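Local coordinates for protein amino Transferase (Eubacterium rectale, PDB 3ELE) that probably catalyses amino-group transfer as a pyridoxal-5'-phosphate-dependent aminotransferase of the class I and II family, at residues A[151-156]-A[365-370]; A[328-331]-A[335-338]; A[346-351]-A[357-362]. One frame throughout, in Å; residues are numbered along the deposited sequence.

Interaction 1: residues A[151-156]-A[365-370]; sequences VPADTE and FGCPGW
Ala153 and Cys367 mark the closest backbone approach, CA to CA 6.9 Å, between two loops, one running on from strand 147-151 and the other folded by a type II beta turn from Cys367 to Trp370. Gly369 holds the third position of that turn with phi 87°, a conformation in which a side chain would collide with Pro368 O. The contact itself is van der Waals packing. The CB of Ala153 points at the opposite loop and meets the SG of Cys367 at 3.5 Å. Cys367 has an unusual chi1 of -113°, away from the staggered values, and this turns its sulfur toward the 151-156 loop, where the methyls of Ala153 and Thr155 both meet it, Thr155 CG2 standing 4.3 Å from Cys367 SG. Thr155 directs this methyl at the indole as well: CG2 approaches Trp370 NE1 at 3.9 Å, arriving obliquely to the ring. At the same pyrrole end, Pro368 O lies in the ring plane, 3.6 Å from Trp370 CD1. Asp154 OD1 and OD2 brace the first loop by accepting from His157 N and Gln159 N. Around the contact, the Trp370 ring lies almost parallel to Phe337, meets Phe158 edge-to-face and has a cation-pi partner in Lys339. The pairing joins the sheet of the large, cofactor-binding domain to that of the smaller C-terminal domain, consistent with the fold type I architecture of this family: strand 147-151 is an outermost strand of the seven-stranded mixed sheet and packs on strand 126-130 and helix 162-167, whereas Trp370 opens strand 370-374, an inner strand of the four-stranded antiparallel sheet.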
# COMPACT_ATOMS: atom_id res chain seq x y z
N VAL A 151 27.35 -2.47 6.86
CA VAL A 151 28.45 -2.26 7.81
C VAL A 151 28.58 -3.57 8.60
O VAL A 151 27.56 -4.06 9.15
CB VAL A 151 28.23 -1.07 8.74
CG1 VAL A 151 29.41 -0.95 9.73
CG2 VAL A 151 28.08 0.21 7.94
N PRO A 152 29.79 -4.19 8.63
CA PRO A 152 29.99 -5.42 9.44
C PRO A 152 29.62 -5.24 10.92
O PRO A 152 29.82 -4.16 11.49
CB PRO A 152 31.49 -5.70 9.30
CG PRO A 152 31.86 -5.08 8.03
CD PRO A 152 31.02 -3.85 7.89
N ALA A 153 29.09 -6.31 11.51
CA ALA A 153 28.57 -6.26 12.87
C ALA A 153 29.62 -5.99 13.96
O ALA A 153 30.79 -6.37 13.84
CB ALA A 153 27.79 -7.56 13.21
N ASP A 154 29.16 -5.27 14.98
CA ASP A 154 29.88 -5.10 16.23
C ASP A 154 29.35 -6.31 17.01
O ASP A 154 28.31 -6.24 17.64
CB ASP A 154 29.48 -3.79 16.93
CG ASP A 154 29.86 -3.76 18.40
OD1 ASP A 154 30.81 -4.46 18.80
OD2 ASP A 154 29.18 -3.03 19.16
N THR A 155 30.08 -7.42 16.95
CA THR A 155 29.68 -8.63 17.69
C THR A 155 30.03 -8.58 19.19
O THR A 155 29.61 -9.47 19.93
CB THR A 155 30.25 -9.90 17.02
OG1 THR A 155 31.65 -9.73 16.80
CG2 THR A 155 29.54 -10.17 15.65
N GLU A 156 30.78 -7.56 19.63
CA GLU A 156 31.14 -7.39 21.04
C GLU A 156 29.92 -6.87 21.81
O GLU A 156 29.46 -7.52 22.73
CB GLU A 156 32.37 -6.47 21.20
CG GLU A 156 33.65 -7.02 20.52
CD GLU A 156 34.88 -6.08 20.57
OE1 GLU A 156 34.74 -4.83 20.62
OE2 GLU A 156 36.02 -6.62 20.51
N PHE A 365 21.12 -12.20 7.56
CA PHE A 365 21.04 -10.92 8.28
C PHE A 365 22.39 -10.17 8.26
O PHE A 365 22.48 -9.07 8.76
CB PHE A 365 20.55 -11.11 9.73
CG PHE A 365 19.18 -11.75 9.85
CD1 PHE A 365 19.05 -13.13 9.87
CD2 PHE A 365 18.03 -10.97 9.99
CE1 PHE A 365 17.77 -13.73 9.98
CE2 PHE A 365 16.76 -11.56 10.09
CZ PHE A 365 16.64 -12.95 10.09
N GLY A 366 23.42 -10.77 7.67
CA GLY A 366 24.76 -10.20 7.60
C GLY A 366 25.65 -10.66 8.73
O GLY A 366 26.67 -10.03 8.95
N CYS A 367 25.30 -11.76 9.42
CA CYS A 367 26.06 -12.28 10.58
C CYS A 367 26.34 -13.80 10.63
O CYS A 367 25.64 -14.54 11.34
CB CYS A 367 25.40 -11.83 11.89
SG CYS A 367 26.38 -10.73 12.79
N PRO A 368 27.38 -14.27 9.88
CA PRO A 368 27.77 -15.67 9.98
C PRO A 368 28.26 -16.05 11.40
O PRO A 368 28.84 -15.20 12.11
CB PRO A 368 28.94 -15.79 8.97
CG PRO A 368 28.84 -14.60 8.09
CD PRO A 368 28.20 -13.53 8.90
N GLY A 369 28.04 -17.30 11.77
CA GLY A 369 28.40 -17.82 13.08
C GLY A 369 27.38 -17.63 14.19
O GLY A 369 27.60 -18.13 15.30
N TRP A 370 26.27 -16.93 13.91
CA TRP A 370 25.20 -16.65 14.87
C TRP A 370 23.87 -17.14 14.33
O TRP A 370 23.77 -17.53 13.17
CB TRP A 370 25.10 -15.14 15.13
CG TRP A 370 26.27 -14.58 15.86
CD1 TRP A 370 27.50 -14.34 15.35
CD2 TRP A 370 26.32 -14.20 17.25
NE1 TRP A 370 28.32 -13.83 16.32
CE2 TRP A 370 27.62 -13.71 17.49
CE3 TRP A 370 25.39 -14.19 18.31
CZ2 TRP A 370 28.04 -13.23 18.76
CZ3 TRP A 370 25.79 -13.72 19.58
CH2 TRP A 370 27.11 -13.24 19.78

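Interaction 2: residues A[328-331]-A[335-338]; sequences FKPD and YMFV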
# COMPACT_ATOMS: atom_id res chain seq x y z
N PHE A 328 23.51 -13.18 23.38
CA PHE A 328 23.58 -11.73 23.60
C PHE A 328 22.25 -11.40 24.30
O PHE A 328 21.18 -11.71 23.74
CB PHE A 328 23.75 -10.99 22.27
CG PHE A 328 23.51 -9.50 22.34
CD1 PHE A 328 24.28 -8.70 23.18
CD2 PHE A 328 22.51 -8.90 21.56
CE1 PHE A 328 24.06 -7.31 23.25
CE2 PHE A 328 22.28 -7.52 21.63
CZ PHE A 328 23.06 -6.73 22.47
N LYS A 329 22.30 -10.81 25.50
CA LYS A 329 21.05 -10.48 26.22
C LYS A 329 20.41 -9.27 25.53
O LYS A 329 20.98 -8.19 25.58
CB LYS A 329 21.27 -10.20 27.71
CG LYS A 329 19.94 -10.12 28.51
CD LYS A 329 20.13 -10.11 30.02
CE LYS A 329 18.75 -10.16 30.75
NZ LYS A 329 18.79 -10.26 32.26
N PRO A 330 19.24 -9.44 24.89
CA PRO A 330 18.66 -8.31 24.16
C PRO A 330 17.91 -7.34 25.07
O PRO A 330 17.25 -7.79 26.00
CB PRO A 330 17.67 -8.99 23.21
CG PRO A 330 17.22 -10.19 23.94
CD PRO A 330 18.35 -10.62 24.81
N ASP A 331 18.01 -6.04 24.79
CA ASP A 331 17.28 -5.00 25.53
C ASP A 331 15.90 -4.68 24.93
O ASP A 331 15.07 -4.03 25.59
CB ASP A 331 18.11 -3.72 25.62
CG ASP A 331 19.34 -3.88 26.50
OD1 ASP A 331 19.25 -4.56 27.54
OD2 ASP A 331 20.40 -3.33 26.14
N TYR A 335 13.62 -11.08 19.50
CA TYR A 335 14.56 -11.98 18.86
C TYR A 335 15.80 -12.11 19.74
O TYR A 335 16.32 -11.10 20.23
CB TYR A 335 14.96 -11.40 17.51
CG TYR A 335 13.80 -11.01 16.65
CD1 TYR A 335 13.02 -11.98 16.01
CD2 TYR A 335 13.44 -9.67 16.51
CE1 TYR A 335 11.92 -11.61 15.22
CE2 TYR A 335 12.36 -9.30 15.73
CZ TYR A 335 11.60 -10.28 15.09
OH TYR A 335 10.53 -9.91 14.31
N MSE A 336 16.26 -13.34 19.98
CA MSE A 336 17.49 -13.56 20.70
C MSE A 336 18.58 -13.99 19.72
O MSE A 336 18.38 -14.90 18.90
CB MSE A 336 17.33 -14.56 21.82
CG MSE A 336 18.55 -14.60 22.75
SE MSE A 336 18.16 -15.47 24.34
CE MSE A 336 16.96 -14.19 25.06
N PHE A 337 19.74 -13.34 19.83
CA PHE A 337 20.89 -13.57 18.96
C PHE A 337 21.85 -14.47 19.77
O PHE A 337 22.39 -14.04 20.80
CB PHE A 337 21.50 -12.22 18.55
CG PHE A 337 21.99 -12.17 17.14
CD1 PHE A 337 21.11 -12.40 16.09
CD2 PHE A 337 23.31 -11.83 16.84
CE1 PHE A 337 21.54 -12.37 14.78
CE2 PHE A 337 23.75 -11.77 15.52
CZ PHE A 337 22.85 -12.02 14.49
N VAL A 338 22.02 -15.71 19.30
CA VAL A 338 22.82 -16.75 19.98
C VAL A 338 23.96 -17.20 19.07
O VAL A 338 23.77 -17.36 17.85
CB VAL A 338 21.91 -17.96 20.33
CG1 VAL A 338 22.68 -19.08 21.08
CG2 VAL A 338 20.72 -17.50 21.16
O HOH W 1 19.69 -11.14 21.50
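This is the loop end of a beta hairpin in the four-stranded antiparallel sheet of the C-terminal part, where the backbones of Phe328 and Phe337 meet; strand 327-328 is the outermost member and strand 335-339 its inner neighbour. One direct backbone bond spans the pair: Phe328 N donates to Phe337 O at 2.9 Å, with an N-H...O angle of 172°. The return link runs through water 1, which donates to Phe328 O at 2.8 Å and accepts from Phe337 N at 2.8 Å. Beyond it the segments are held by side chains. Pro330 turns its ring toward the strand; its CD packs on the selenomethionine methyl, Met336 CE, at 3.8 Å, while its CB rests 3.9 Å from Tyr335 O. Met336 sets out with CG anti to the backbone N (chi1 -169°), which carries CG to 4.0 Å from Phe328 O, and the bend at its SE then brings the methyl to the proline. Arg313 and Tyr317 of helix 306-323 also touch Met336, and Arg313 NH1 bonds to Pro330 O. Both phenylalanine rings lead away from this contact and meet Phe158. The side chain of Tyr335 comes within about 4 Å of the bound pyridoxal-5'-phosphate, and its OH is hydrogen-bonded to that of Tyr220. Chemically, the hairpin is fastened by one straight bond and one water relay, so the Phe328 carbonyl and Phe337 N-H are joined through water where the backbones no longer meet directly, and apolar packing of proline on selenomethionine continues the contact from there.

Interaction 3: residues A[346-351]-A[357-362]; sequences NAFCEK and VLIVAA
The ring of Phe348 receives Ile359 obliquely: CD1 comes to 3.6 Å from Phe348 CE2, and the two side chains cross at about a right angle. The second flat group, the amide of Asn346, brings its OD1 to 3.6 Å from Ala361 CB, while its ND2 makes a weak bond to Asp363 OD2. Between them sits Cys349, whose CB is directed at the 357-362 segment. Its SG nestles against the backbone, 3.5 Å from Ala361 N, with Ile359 CG1 and Ala361 CB as apolar neighbours. Ile359 holds CG1 between its backbone N and carbonyl carbon (chi1 55°), and its extended chi2 carries CD1 on to the phenylalanine. Deeper in the fold Phe348 also packs on Val371 of strand 370-374 and Ile392 of helix 379-396. These contacts lay helix 345-353 over the face of the four-stranded sheet that carries Val371, beside the outermost strand 360-361, within a beta-alpha-beta crossover: strands 335-339 and 360-361 run parallel, with antiparallel 370-374 between them. Water 2 bridges the other end, accepting from Ile359 N and placed to donate to Cys349 O and Val357 O. Ile359, which belongs to neither short strand, interrupts 357-358 and 360-361. The helix is therefore attached to the segment by apolar and sulfur packing, and the polar connection between them runs through a water that ties Cys349 O to Ile359 N at the break between strands.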
# COMPACT_ATOMS: atom_id res chain seq x y z
N ASN A 346 24.67 -22.44 9.22
CA ASN A 346 23.75 -23.26 8.42
C ASN A 346 23.84 -24.74 8.83
O ASN A 346 22.81 -25.40 9.01
CB ASN A 346 23.99 -23.09 6.91
CG ASN A 346 23.87 -21.64 6.44
OD1 ASN A 346 22.78 -21.09 6.38
ND2 ASN A 346 25.00 -21.03 6.11
N ALA A 347 25.08 -25.23 8.99
CA ALA A 347 25.37 -26.59 9.45
C ALA A 347 24.86 -26.77 10.89
O ALA A 347 24.30 -27.82 11.22
CB ALA A 347 26.86 -26.88 9.37
N PHE A 348 25.04 -25.74 11.73
CA PHE A 348 24.49 -25.74 13.09
C PHE A 348 22.95 -25.77 13.11
O PHE A 348 22.37 -26.51 13.91
CB PHE A 348 25.02 -24.55 13.91
CG PHE A 348 24.37 -24.41 15.27
CD1 PHE A 348 24.58 -25.37 16.24
CD2 PHE A 348 23.56 -23.32 15.56
CE1 PHE A 348 23.96 -25.26 17.51
CE2 PHE A 348 22.97 -23.18 16.82
CZ PHE A 348 23.17 -24.16 17.80
N CYS A 349 22.30 -24.99 12.24
CA CYS A 349 20.82 -24.99 12.15
C CYS A 349 20.26 -26.33 11.68
O CYS A 349 19.14 -26.66 12.05
CB CYS A 349 20.29 -23.86 11.27
SG CYS A 349 20.52 -22.31 12.07
N GLU A 350 21.03 -27.06 10.85
CA GLU A 350 20.69 -28.43 10.44
C GLU A 350 20.76 -29.39 11.61
O GLU A 350 19.88 -30.23 11.74
CB GLU A 350 21.58 -28.95 9.29
CG GLU A 350 21.30 -28.34 7.91
CD GLU A 350 19.91 -28.69 7.34
OE1 GLU A 350 19.25 -29.64 7.82
OE2 GLU A 350 19.49 -28.01 6.38
N LYS A 351 21.80 -29.27 12.44
CA LYS A 351 21.93 -30.09 13.66
C LYS A 351 20.78 -29.81 14.66
O LYS A 351 20.26 -30.73 15.29
CB LYS A 351 23.29 -29.90 14.33
CG LYS A 351 24.49 -30.45 13.53
CD LYS A 351 24.45 -31.95 13.45
CE LYS A 351 25.70 -32.55 12.81
NZ LYS A 351 25.56 -34.05 12.78
N VAL A 357 14.26 -28.32 16.60
CA VAL A 357 14.46 -26.95 17.02
C VAL A 357 14.66 -26.17 15.73
O VAL A 357 15.66 -26.38 15.03
CB VAL A 357 15.66 -26.81 17.98
CG1 VAL A 357 15.95 -25.33 18.27
CG2 VAL A 357 15.37 -27.58 19.29
N LEU A 358 13.72 -25.27 15.44
CA LEU A 358 13.71 -24.49 14.23
C LEU A 358 14.21 -23.07 14.52
O LEU A 358 13.48 -22.21 15.00
CB LEU A 358 12.32 -24.53 13.58
CG LEU A 358 11.62 -25.90 13.55
CD1 LEU A 358 10.30 -25.82 12.79
CD2 LEU A 358 12.49 -26.97 12.94
N ILE A 359 15.50 -22.88 14.28
CA ILE A 359 16.20 -21.60 14.48
C ILE A 359 16.71 -21.17 13.13
O ILE A 359 16.82 -22.00 12.23
CB ILE A 359 17.30 -21.67 15.57
CG1 ILE A 359 18.33 -22.79 15.31
CG2 ILE A 359 16.63 -21.89 16.88
CD1 ILE A 359 19.40 -22.92 16.36
N VAL A 360 17.05 -19.90 13.01
CA VAL A 360 17.40 -19.28 11.73
C VAL A 360 18.86 -18.80 11.72
O VAL A 360 19.25 -18.04 12.60
CB VAL A 360 16.45 -18.06 11.48
CG1 VAL A 360 16.80 -17.32 10.22
CG2 VAL A 360 14.97 -18.53 11.42
N ALA A 361 19.63 -19.22 10.71
CA ALA A 361 21.03 -18.79 10.55
C ALA A 361 21.05 -17.29 10.30
O ALA A 361 20.21 -16.78 9.57
CB ALA A 361 21.72 -19.54 9.40
N ALA A 362 22.00 -16.60 10.93
CA ALA A 362 22.10 -15.15 10.83
C ALA A 362 22.93 -14.64 9.62
O ALA A 362 23.12 -13.43 9.48
CB ALA A 362 22.61 -14.57 12.14
O HOH W 2 16.88 -25.24 12.81

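How the interactions relate
All three contacts involve the four-stranded antiparallel sheet and touch one another. Along the chain, interactions 2 and 3 follow in series inside the loop that interaction 1 closes; their centres lie about 16 Å apart, and that of interaction 1 is about 13 Å from interaction 2 and 16 Å from interaction 3. Phe337 is the common point, its CZ packing 3.6 Å from Cys367 CB and 3.5 Å from Ala362 CB. Ala362 also joins 357-362 to 365-370 through two probable backbone bonds, to Cys367 and Trp370. Interaction 2 lies nearest the cofactor: the side chain of Tyr335 is about 4 Å from pyridoxal-5'-phosphate, that of Val360 in interaction 3 about 12 Å.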